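Local atomic coordinates of uncharacterized protein (Aeropyrum pernix, PDB entry 3P1Z), a protein that forms, with a second kind of chain, the heterotetrameric RNA splicing endonuclease of a hyperthermophilic archaeon, which cleaves introns from precursor tRNA. Residues Arg104-Leu108 / Glu118-Leu122; Val8-Ala14 / Glu26-Tyr32. One frame throughout, in Å; residues are numbered along the deposited sequence.

Contact 1 (Arg104-Leu108 / Glu118-Leu122); sequences RRGTL and EVLVL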
loop_
_atom_site.group_PDB
_atom_site.type_symbol
_atom_site.label_atom_id
_atom_site.label_comp_id
_atom_site.label_asym_id
_atom_site.label_seq_id
_atom_site.Cartn_x
_atom_site.Cartn_y
_atom_site.Cartn_z
ATOM N N ARG A 104 -0.385 -2.923 -29.636
ATOM C CA ARG A 104 -1.016 -1.981 -28.720
ATOM C C ARG A 104 0.003 -1.038 -28.163
ATOM O O ARG A 104 1.180 -1.389 -28.019
ATOM C CB ARG A 104 -1.612 -2.684 -27.529
ATOM C CG ARG A 104 -2.498 -3.814 -27.853
ATOM C CD ARG A 104 -2.455 -4.737 -26.685
ATOM N NE ARG A 104 -3.689 -5.485 -26.594
ATOM C CZ ARG A 104 -3.854 -6.721 -27.042
ATOM N NH1 ARG A 104 -2.853 -7.398 -27.601
ATOM N NH2 ARG A 104 -5.043 -7.280 -26.899
ATOM N N ARG A 105 -0.469 0.154 -27.814
ATOM C CA ARG A 105 0.368 1.154 -27.172
ATOM C C ARG A 105 1.011 0.582 -25.905
ATOM O O ARG A 105 0.325 -0.019 -25.054
ATOM C CB ARG A 105 -0.458 2.391 -26.824
ATOM C CG ARG A 105 0.302 3.468 -26.053
ATOM C CD ARG A 105 0.685 4.639 -26.942
ATOM N NE ARG A 105 1.190 5.784 -26.180
ATOM C CZ ARG A 105 2.416 6.295 -26.299
ATOM N NH1 ARG A 105 3.282 5.776 -27.159
ATOM N NH2 ARG A 105 2.779 7.337 -25.560
ATOM N N GLY A 106 2.332 0.753 -25.809
ATOM C CA GLY A 106 3.098 0.389 -24.627
ATOM C C GLY A 106 3.351 -1.091 -24.426
ATOM O O GLY A 106 3.588 -1.535 -23.304
ATOM N N THR A 107 3.307 -1.865 -25.502
ATOM C CA THR A 107 3.479 -3.302 -25.369
ATOM C C THR A 107 4.578 -3.896 -26.258
ATOM O O THR A 107 4.899 -3.384 -27.331
ATOM C CB THR A 107 2.157 -4.053 -25.576
ATOM O OG1 THR A 107 1.778 -3.993 -26.955
ATOM C CG2 THR A 107 1.064 -3.434 -24.718
ATOM N N LEU A 108 5.145 -4.986 -25.763
ATOM C CA LEU A 108 6.263 -5.659 -26.361
ATOM C C LEU A 108 5.836 -7.103 -26.484
ATOM O O LEU A 108 5.250 -7.652 -25.561
ATOM C CB LEU A 108 7.479 -5.555 -25.431
ATOM C CG LEU A 108 8.292 -4.254 -25.339
ATOM C CD1 LEU A 108 9.491 -4.417 -24.410
ATOM C CD2 LEU A 108 8.761 -3.827 -26.726
ATOM N N GLU A 118 2.971 -11.109 -23.925
ATOM C CA GLU A 118 2.714 -9.714 -24.231
ATOM C C GLU A 118 3.014 -8.872 -23.006
ATOM O O GLU A 118 2.357 -9.016 -21.977
ATOM C CB GLU A 118 1.260 -9.525 -24.663
ATOM C CG GLU A 118 0.826 -8.084 -24.808
ATOM C CD GLU A 118 -0.580 -7.962 -25.364
ATOM O OE1 GLU A 118 -1.368 -7.153 -24.825
ATOM O OE2 GLU A 118 -0.905 -8.689 -26.333
ATOM N N VAL A 119 4.004 -7.995 -23.107
ATOM C CA VAL A 119 4.427 -7.222 -21.945
ATOM C C VAL A 119 4.000 -5.774 -22.050
ATOM O O VAL A 119 4.313 -5.095 -23.021
ATOM C CB VAL A 119 5.952 -7.290 -21.688
ATOM C CG1 VAL A 119 6.304 -6.615 -20.353
ATOM C CG2 VAL A 119 6.456 -8.731 -21.712
ATOM N N LEU A 120 3.293 -5.302 -21.032
ATOM C CA LEU A 120 2.913 -3.907 -20.973
ATOM C C LEU A 120 3.915 -3.217 -20.086
ATOM O O LEU A 120 4.191 -3.698 -18.988
ATOM C CB LEU A 120 1.511 -3.769 -20.405
ATOM C CG LEU A 120 0.961 -2.357 -20.237
ATOM C CD1 LEU A 120 0.694 -1.717 -21.581
ATOM C CD2 LEU A 120 -0.315 -2.401 -19.428
ATOM N N VAL A 121 4.470 -2.108 -20.574
ATOM C CA VAL A 121 5.472 -1.336 -19.840
ATOM C C VAL A 121 4.808 -0.159 -19.151
ATOM O O VAL A 121 4.168 0.651 -19.797
ATOM C CB VAL A 121 6.587 -0.799 -20.773
ATOM C CG1 VAL A 121 7.709 -0.141 -19.972
ATOM C CG2 VAL A 121 7.146 -1.909 -21.637
ATOM N N LEU A 122 4.964 -0.077 -17.835
ATOM C CA LEU A 122 4.396 1.014 -17.052
ATOM C C LEU A 122 5.487 1.680 -16.236
ATOM O O LEU A 122 6.445 1.028 -15.847
ATOM C CB LEU A 122 3.310 0.485 -16.112
ATOM C CG LEU A 122 2.217 -0.367 -16.760
ATOM C CD1 LEU A 122 1.465 -1.154 -15.694
ATOM C CD2 LEU A 122 1.285 0.507 -17.552
#

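Contact 2 (Val8-Ala14 / Glu26-Tyr32); sequences VAGCKAA and ECFDGSY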
loop_
_atom_site.group_PDB
_atom_site.type_symbol
_atom_site.label_atom_id
_atom_site.label_comp_id
_atom_site.label_asym_id
_atom_site.label_seq_id
_atom_site.Cartn_x
_atom_site.Cartn_y
_atom_site.Cartn_z
ATOM N N VAL A 8 36.453 2.378 -36.261
ATOM C CA VAL A 8 35.707 1.150 -36.562
ATOM C C VAL A 8 36.123 -0.021 -35.661
ATOM O O VAL A 8 35.494 -1.080 -35.676
ATOM C CB VAL A 8 35.837 0.737 -38.068
ATOM C CG1 VAL A 8 35.603 1.941 -38.981
ATOM C CG2 VAL A 8 37.193 0.097 -38.360
ATOM N N ALA A 9 37.182 0.184 -34.876
ATOM C CA ALA A 9 37.686 -0.828 -33.941
ATOM C C ALA A 9 36.696 -1.094 -32.794
ATOM O O ALA A 9 36.298 -0.169 -32.088
ATOM C CB ALA A 9 39.063 -0.412 -33.390
ATOM N N GLY A 10 36.299 -2.352 -32.606
ATOM C CA GLY A 10 35.424 -2.707 -31.497
ATOM C C GLY A 10 33.941 -2.828 -31.825
ATOM O O GLY A 10 33.201 -3.501 -31.107
ATOM N N CYS A 11 33.500 -2.162 -32.891
ATOM C CA CYS A 11 32.131 -2.301 -33.376
ATOM C C CYS A 11 32.068 -3.537 -34.265
ATOM O O CYS A 11 33.043 -3.858 -34.939
ATOM C CB CYS A 11 31.736 -1.073 -34.192
ATOM S SG CYS A 11 32.717 0.392 -33.801
ATOM N N LYS A 12 30.938 -4.235 -34.263
ATOM C CA LYS A 12 30.727 -5.331 -35.207
ATOM C C LYS A 12 29.844 -4.861 -36.361
ATOM O O LYS A 12 29.292 -5.683 -37.094
ATOM C CB LYS A 12 30.107 -6.562 -34.532
ATOM C CG LYS A 12 31.071 -7.413 -33.727
ATOM C CD LYS A 12 30.294 -8.458 -32.954
ATOM C CE LYS A 12 31.086 -9.051 -31.799
ATOM N NZ LYS A 12 30.187 -9.648 -30.758
ATOM N N ALA A 13 29.727 -3.538 -36.508
ATOM C CA ALA A 13 28.927 -2.901 -37.564
ATOM C C ALA A 13 28.667 -1.417 -37.272
ATOM O O ALA A 13 28.681 -0.987 -36.121
ATOM C CB ALA A 13 27.612 -3.634 -37.771
ATOM N N ALA A 14 28.414 -0.639 -38.319
ATOM C CA ALA A 14 28.270 0.816 -38.182
ATOM C C ALA A 14 27.049 1.355 -38.926
ATOM O O ALA A 14 26.792 0.976 -40.071
ATOM C CB ALA A 14 29.536 1.525 -38.648
ATOM N N GLU A 26 27.927 -0.572 -42.599
ATOM C CA GLU A 26 29.119 -1.428 -42.626
ATOM C C GLU A 26 29.010 -2.641 -41.695
ATOM O O GLU A 26 28.687 -2.492 -40.516
ATOM C CB GLU A 26 30.353 -0.614 -42.218
ATOM C CG GLU A 26 30.892 0.348 -43.271
ATOM C CD GLU A 26 31.621 -0.366 -44.403
ATOM O OE1 GLU A 26 32.126 -1.494 -44.174
ATOM O OE2 GLU A 26 31.688 0.206 -45.519
ATOM N N CYS A 27 29.285 -3.837 -42.213
ATOM C CA CYS A 27 29.335 -5.034 -41.364
ATOM C C CYS A 27 30.772 -5.534 -41.201
ATOM O O CYS A 27 31.411 -5.937 -42.171
ATOM C CB CYS A 27 28.420 -6.152 -41.897
ATOM S SG CYS A 27 26.626 -5.856 -41.700
ATOM N N PHE A 28 31.277 -5.511 -39.973
ATOM C CA PHE A 28 32.676 -5.846 -39.739
ATOM C C PHE A 28 32.806 -7.270 -39.233
ATOM O O PHE A 28 33.830 -7.932 -39.449
ATOM C CB PHE A 28 33.298 -4.845 -38.774
ATOM C CG PHE A 28 33.029 -3.424 -39.150
ATOM C CD1 PHE A 28 33.080 -3.041 -40.469
ATOM C CD2 PHE A 28 32.708 -2.476 -38.195
ATOM C CE1 PHE A 28 32.830 -1.744 -40.828
ATOM C CE2 PHE A 28 32.452 -1.165 -38.558
ATOM C CZ PHE A 28 32.515 -0.804 -39.873
ATOM N N ASP A 29 31.758 -7.730 -38.560
ATOM C CA ASP A 29 31.627 -9.133 -38.205
ATOM C C ASP A 29 30.428 -9.666 -38.972
ATOM O O ASP A 29 29.295 -9.249 -38.731
ATOM C CB ASP A 29 31.436 -9.295 -36.697
ATOM C CG ASP A 29 31.554 -10.746 -36.238
ATOM O OD1 ASP A 29 30.865 -11.611 -36.826
ATOM O OD2 ASP A 29 32.329 -11.017 -35.287
ATOM N N GLY A 30 30.680 -10.563 -39.917
ATOM C CA GLY A 30 29.621 -11.086 -40.752
ATOM C C GLY A 30 28.601 -11.854 -39.939
ATOM O O GLY A 30 27.399 -11.643 -40.093
ATOM N N SER A 31 29.075 -12.744 -39.070
ATOM C CA SER A 31 28.173 -13.613 -38.316
ATOM C C SER A 31 27.173 -12.781 -37.529
ATOM O O SER A 31 26.014 -13.166 -37.355
ATOM C CB SER A 31 28.955 -14.527 -37.369
ATOM O OG SER A 31 29.824 -13.779 -36.530
ATOM N N TYR A 32 27.643 -11.631 -37.061
ATOM C CA TYR A 32 26.838 -10.717 -36.262
ATOM C C TYR A 32 25.669 -10.183 -37.085
ATOM O O TYR A 32 24.509 -10.294 -36.679
ATOM C CB TYR A 32 27.726 -9.588 -35.740
ATOM C CG TYR A 32 27.022 -8.426 -35.076
ATOM C CD1 TYR A 32 26.646 -8.480 -33.735
ATOM C CD2 TYR A 32 26.781 -7.253 -35.778
ATOM C CE1 TYR A 32 26.024 -7.405 -33.124
ATOM C CE2 TYR A 32 26.166 -6.170 -35.177
ATOM C CZ TYR A 32 25.787 -6.251 -33.851
ATOM O OH TYR A 32 25.176 -5.169 -33.259
#

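Contact 1 (Arg104-Leu108 / Glu118-Leu122)
A type II beta turn from Arg104 to Thr107 leads into the open end of an antiparallel beta hairpin, strands 107-112 and 115-123, within the mixed sheet of the catalytic-type C-terminal domain. Arg104 reaches across to Glu118 in a salt bridge, NH1 to OE2 2.7 Å (OE2 less certainly placed), beside Trp136 of helix 130-142; its carbonyl O also accepts from Thr107 OG1 at 2.9 Å, within the turn. Gly106, third in the turn, where positive phi is usual, sends its O to Val121 N at 2.9 Å, the first backbone hydrogen bond between the two segments. Thr107 faces Leu120 in a non-hydrogen-bonded pair and rests its CG2 on Leu120 CD1 at 3.6 Å, on the sheet face packed by helix 130-142. Leu108 and Val119 form the next, hydrogen-bonded pair. On this other face Leu108 lies against Val88 of helix 83-95, as does Val121. The pair closes with Leu108 N to Val119 O at 2.9 Å and Val119 N to Leu108 O at 2.8 Å.

Contact 2 (Val8-Ala14 / Glu26-Tyr32)
Two separate aromatic contacts, of Phe28 and of Tyr32, form where the loop before strand 14-18 meets the start of helix 30-38, beside the open end of a beta hairpin (strands 14-18 and 21-26) in the N-terminal domain. The Phe28 ring lies among Val8, Cys11 and Ala14: its CE2 is 3.9 Å from Val8 CB and 4.0 Å from Ala14 CB. A type II beta turn from Val8 to Cys11 bends the loop here, and Cys11 is bonded to Cys62 by a disulfide. Lys12 CB sits over one face of the Tyr32 ring in a CH-pi contact, 3.8 Å from the ring centroid, while Ala13 CB approaches Tyr32 CE2 at 3.9 Å. Lys12 CG also touches Asp29 CB, at 3.5 Å. Cys27, between the hairpin and Phe28, points away from segment 8-14 and pairs with Cys33 in a second disulfide. Ala14 and Glu26 make an antiparallel hydrogen-bonded pair, Ala14 N to Glu26 O 2.9 Å and Glu26 N to Ala14 O 3.2 Å. At the polar edge Asp29, the N-cap, caps the helix, OD1 accepting from Tyr32 N at 3.2 Å; the same OD1 also takes a very short bond from Ser31 OG, 2.4 Å.

How the contacts relate
From the N terminus, contact 2 comes first: the 11 residues between its segments, mostly strand, run out and back as a hairpin, and the loop is shut where the chain enters helix 30-38, whose Tyr32 is part of the contact. The chain then passes through helices 49-57, 68-79 and 83-95 to the second sheet, where contact 1 closes a shorter loop of nine residues, again mainly strand. The two loops follow in series, neither enclosing nor crossing the other. Their centres lie 31 Å apart on opposite sides of the chain's centre, with nearest atoms about 18 Å apart. Contact 2 ties the N-terminal loop to the small antiparallel sheet and its following helix, whereas contact 1 joins neighbouring strands of the C-terminal mixed sheet.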